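PDB 3DHN: NAD-dependent epimerase/dehydratase from Bacteroides thetaiotaomicron, which probably binds NAD(P) through a Rossmann-type domain and may act as an oxidoreductase or epimerase, its substrate being unknown. Local coordinates for residues A[54-62]-A[91-101]. Numbering follows the deposited sequence.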
loop_
_atom_site.group_PDB
_atom_site.type_symbol
_atom_site.label_atom_id
_atom_site.label_comp_id
_atom_site.label_asym_id
_atom_site.label_seq_id
_atom_site.Cartn_x
_atom_site.Cartn_y
_atom_site.Cartn_z
ATOM N N ASP A 54 -1.889 -4.015 17.979
ATOM C CA ASP A 54 -0.647 -3.283 18.176
ATOM C C ASP A 54 0.290 -3.663 17.032
ATOM O O ASP A 54 1.078 -4.602 17.145
ATOM C CB ASP A 54 -0.009 -3.657 19.509
ATOM C CG ASP A 54 1.092 -2.703 19.905
ATOM O OD1 ASP A 54 1.846 -2.262 19.012
ATOM O OD2 ASP A 54 1.210 -2.398 21.109
ATOM N N VAL A 55 0.197 -2.928 15.928
ATOM C CA VAL A 55 1.010 -3.195 14.750
ATOM C C VAL A 55 2.501 -3.400 15.036
ATOM O O VAL A 55 3.209 -3.992 14.222
ATOM C CB VAL A 55 0.820 -2.073 13.693
ATOM C CG1 VAL A 55 2.097 -1.269 13.531
ATOM C CG2 VAL A 55 0.391 -2.674 12.370
ATOM N N SER A 56 2.976 -2.925 16.185
ATOM C CA SER A 56 4.386 -3.081 16.541
ATOM C C SER A 56 4.645 -4.411 17.257
ATOM O O SER A 56 5.792 -4.769 17.537
ATOM C CB SER A 56 4.849 -1.919 17.430
ATOM O OG SER A 56 4.385 -2.057 18.762
ATOM N N SER A 57 3.570 -5.140 17.544
ATOM C CA SER A 57 3.642 -6.431 18.223
ATOM C C SER A 57 3.480 -7.595 17.251
ATOM O O SER A 57 2.418 -7.769 16.648
ATOM C CB SER A 57 2.553 -6.513 19.295
ATOM O OG SER A 57 2.294 -7.860 19.650
ATOM N N LEU A 58 4.530 -8.399 17.116
ATOM C CA LEU A 58 4.520 -9.545 16.213
ATOM C C LEU A 58 3.363 -10.487 16.511
ATOM O O LEU A 58 2.640 -10.898 15.607
ATOM C CB LEU A 58 5.844 -10.314 16.321
ATOM C CG LEU A 58 5.998 -11.592 15.483
ATOM C CD1 LEU A 58 6.144 -11.237 14.012
ATOM C CD2 LEU A 58 7.219 -12.366 15.961
ATOM N N ASP A 59 3.181 -10.814 17.787
ATOM C CA ASP A 59 2.109 -11.724 18.182
ATOM C C ASP A 59 0.716 -11.203 17.873
ATOM O O ASP A 59 -0.176 -11.986 17.545
ATOM C CB ASP A 59 2.217 -12.063 19.671
ATOM C CG ASP A 59 3.555 -12.680 20.033
ATOM O OD1 ASP A 59 4.165 -13.338 19.159
ATOM O OD2 ASP A 59 3.994 -12.520 21.192
ATOM N N GLU A 60 0.515 -9.891 17.976
ATOM C CA GLU A 60 -0.797 -9.319 17.688
ATOM C C GLU A 60 -1.083 -9.293 16.183
ATOM O O GLU A 60 -2.212 -9.553 15.759
ATOM C CB GLU A 60 -0.919 -7.917 18.298
ATOM C CG GLU A 60 -1.114 -7.940 19.814
ATOM C CD GLU A 60 -1.375 -6.564 20.399
ATOM O OE1 GLU A 60 -2.331 -5.896 19.946
ATOM O OE2 GLU A 60 -0.629 -6.155 21.315
ATOM N N VAL A 61 -0.068 -8.995 15.379
ATOM C CA VAL A 61 -0.243 -8.983 13.929
ATOM C C VAL A 61 -0.524 -10.408 13.440
ATOM O O VAL A 61 -1.385 -10.625 12.587
ATOM C CB VAL A 61 1.015 -8.461 13.205
ATOM C CG1 VAL A 61 0.841 -8.607 11.691
ATOM C CG2 VAL A 61 1.261 -7.000 13.572
ATOM N N CYS A 62 0.206 -11.377 13.984
ATOM C CA CYS A 62 0.025 -12.780 13.602
ATOM C C CYS A 62 -1.385 -13.283 13.907
ATOM O O CYS A 62 -2.026 -13.935 13.079
ATOM C CB CYS A 62 1.042 -13.659 14.344
ATOM S SG CYS A 62 0.859 -15.456 14.101
ATOM N N VAL A 91 9.001 -1.412 12.353
ATOM C CA VAL A 91 7.580 -1.753 12.345
ATOM C C VAL A 91 7.142 -2.370 11.017
ATOM O O VAL A 91 6.284 -3.258 11.002
ATOM C CB VAL A 91 6.702 -0.521 12.637
ATOM C CG1 VAL A 91 5.242 -0.874 12.445
ATOM C CG2 VAL A 91 6.938 -0.045 14.065
ATOM N N TYR A 92 7.715 -1.894 9.911
ATOM C CA TYR A 92 7.378 -2.439 8.597
ATOM C C TYR A 92 7.719 -3.927 8.591
ATOM O O TYR A 92 6.993 -4.740 8.019
ATOM C CB TYR A 92 8.163 -1.741 7.474
ATOM C CG TYR A 92 7.731 -0.319 7.158
ATOM C CD1 TYR A 92 6.382 0.032 7.125
ATOM C CD2 TYR A 92 8.677 0.666 6.844
ATOM C CE1 TYR A 92 5.980 1.319 6.788
ATOM C CE2 TYR A 92 8.287 1.958 6.506
ATOM C CZ TYR A 92 6.935 2.278 6.480
ATOM O OH TYR A 92 6.535 3.559 6.159
ATOM N N LEU A 93 8.831 -4.270 9.240
ATOM C CA LEU A 93 9.292 -5.655 9.324
ATOM C C LEU A 93 8.377 -6.532 10.168
ATOM O O LEU A 93 8.036 -7.646 9.771
ATOM C CB LEU A 93 10.704 -5.723 9.911
ATOM C CG LEU A 93 11.860 -6.066 8.965
ATOM C CD1 LEU A 93 13.121 -6.319 9.793
ATOM C CD2 LEU A 93 11.525 -7.303 8.140
ATOM N N THR A 94 8.001 -6.030 11.341
ATOM C CA THR A 94 7.125 -6.767 12.252
ATOM C C THR A 94 5.819 -7.161 11.569
ATOM O O THR A 94 5.285 -8.240 11.804
ATOM C CB THR A 94 6.794 -5.930 13.511
ATOM O OG1 THR A 94 8.004 -5.629 14.218
ATOM C CG2 THR A 94 5.856 -6.696 14.436
ATOM N N ILE A 95 5.308 -6.277 10.721
ATOM C CA ILE A 95 4.065 -6.546 10.010
ATOM C C ILE A 95 4.172 -7.714 9.034
ATOM O O ILE A 95 3.371 -8.650 9.093
ATOM C CB ILE A 95 3.581 -5.288 9.248
ATOM C CG1 ILE A 95 3.156 -4.216 10.256
ATOM C CG2 ILE A 95 2.414 -5.644 8.331
ATOM C CD1 ILE A 95 2.842 -2.854 9.632
ATOM N N ILE A 96 5.153 -7.668 8.139
ATOM C CA ILE A 96 5.303 -8.739 7.156
ATOM C C ILE A 96 5.669 -10.059 7.823
ATOM O O ILE A 96 5.237 -11.125 7.383
ATOM C CB ILE A 96 6.358 -8.383 6.069
ATOM C CG1 ILE A 96 6.329 -9.443 4.963
ATOM C CG2 ILE A 96 7.748 -8.296 6.682
ATOM C CD1 ILE A 96 7.019 -9.016 3.676
ATOM N N ASP A 97 6.453 -9.994 8.892
ATOM C CA ASP A 97 6.826 -11.210 9.598
ATOM C C ASP A 97 5.621 -11.749 10.369
ATOM O O ASP A 97 5.491 -12.956 10.573
ATOM C CB ASP A 97 8.005 -10.952 10.532
ATOM C CG ASP A 97 9.285 -10.657 9.772
ATOM O OD1 ASP A 97 9.426 -11.150 8.629
ATOM O OD2 ASP A 97 10.155 -9.949 10.312
ATOM N N GLY A 98 4.729 -10.854 10.780
ATOM C CA GLY A 98 3.544 -11.299 11.498
ATOM C C GLY A 98 2.618 -11.988 10.519
ATOM O O GLY A 98 1.956 -12.971 10.855
ATOM N N VAL A 99 2.571 -11.467 9.296
ATOM C CA VAL A 99 1.732 -12.032 8.246
ATOM C C VAL A 99 2.242 -13.413 7.808
ATOM O O VAL A 99 1.450 -14.319 7.534
ATOM C CB VAL A 99 1.675 -11.090 7.021
ATOM C CG1 VAL A 99 0.943 -11.757 5.883
ATOM C CG2 VAL A 99 0.970 -9.789 7.398
ATOM N N LYS A 100 3.560 -13.572 7.744
ATOM C CA LYS A 100 4.141 -14.857 7.349
ATOM C C LYS A 100 3.911 -15.912 8.433
ATOM O O LYS A 100 3.573 -17.055 8.137
ATOM C CB LYS A 100 5.647 -14.714 7.089
ATOM C CG LYS A 100 5.991 -14.011 5.782
ATOM C CD LYS A 100 7.488 -14.067 5.489
ATOM C CE LYS A 100 8.295 -13.346 6.563
ATOM N NZ LYS A 100 9.755 -13.304 6.263
ATOM N N LYS A 101 4.080 -15.519 9.690
ATOM C CA LYS A 101 3.905 -16.454 10.791
ATOM C C LYS A 101 2.460 -16.924 10.924
ATOM O O LYS A 101 2.197 -17.943 11.558
ATOM C CB LYS A 101 4.391 -15.821 12.099
ATOM C CG LYS A 101 4.286 -16.735 13.312
ATOM C CD LYS A 101 5.072 -16.183 14.490
ATOM C CE LYS A 101 6.575 -16.271 14.229
ATOM N NZ LYS A 101 7.027 -17.685 14.021
#
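Two neighbouring helices of the Rossmann-like domain pack here through L58 and G98. Helix 58-62 and helix 91-101 run at 50° to each other, and their axes come within 7.7 Å. L58 is a knob in a hole formed by T94, D97, G98 and K101. Its CG lies anti to the backbone N (chi1 178°), and L58 CD1 lies against the backbone of helix 91-101, 3.5 Å from G98 N. G98 has no side chain, and this lets the backbones close up: C62 CA makes a CA-H...O contact of 3.4 Å with G98 O. V61 points at the same place, V61 CG1 lying 3.6 Å from I95 O. C62 SG lies 3.7 Å from K101 CG.

T94 packs against the start of helix 58-62. Its methyl CG2 lies 3.4 Å from L58 N, while T94 OG1 bonds back to K90 O. S57 caps that helix, its OG accepting from E60 N. In the turn before it, D54 OD1 takes both S56 N and S56 OG, the former bond making an Asx turn.

At the other end V55 crosses V91 at about a right angle. V55 CG1 comes unusually close to V91 CG1, a doubtful detail since V55 chi1 (112°) is not staggered. V55 CG2 touches I95 CD1 at 3.7 Å. F75 packs against V55, V91 and I95.

Further in, I95 and V99 reach strands 70-73 and 106-110. Helix 58-65 leads into strand 70-73 and helix 87-101 into strand 106-110, adjacent parallel strands. Such side-by-side packing of helices on a parallel sheet is typical of the Rossmann fold.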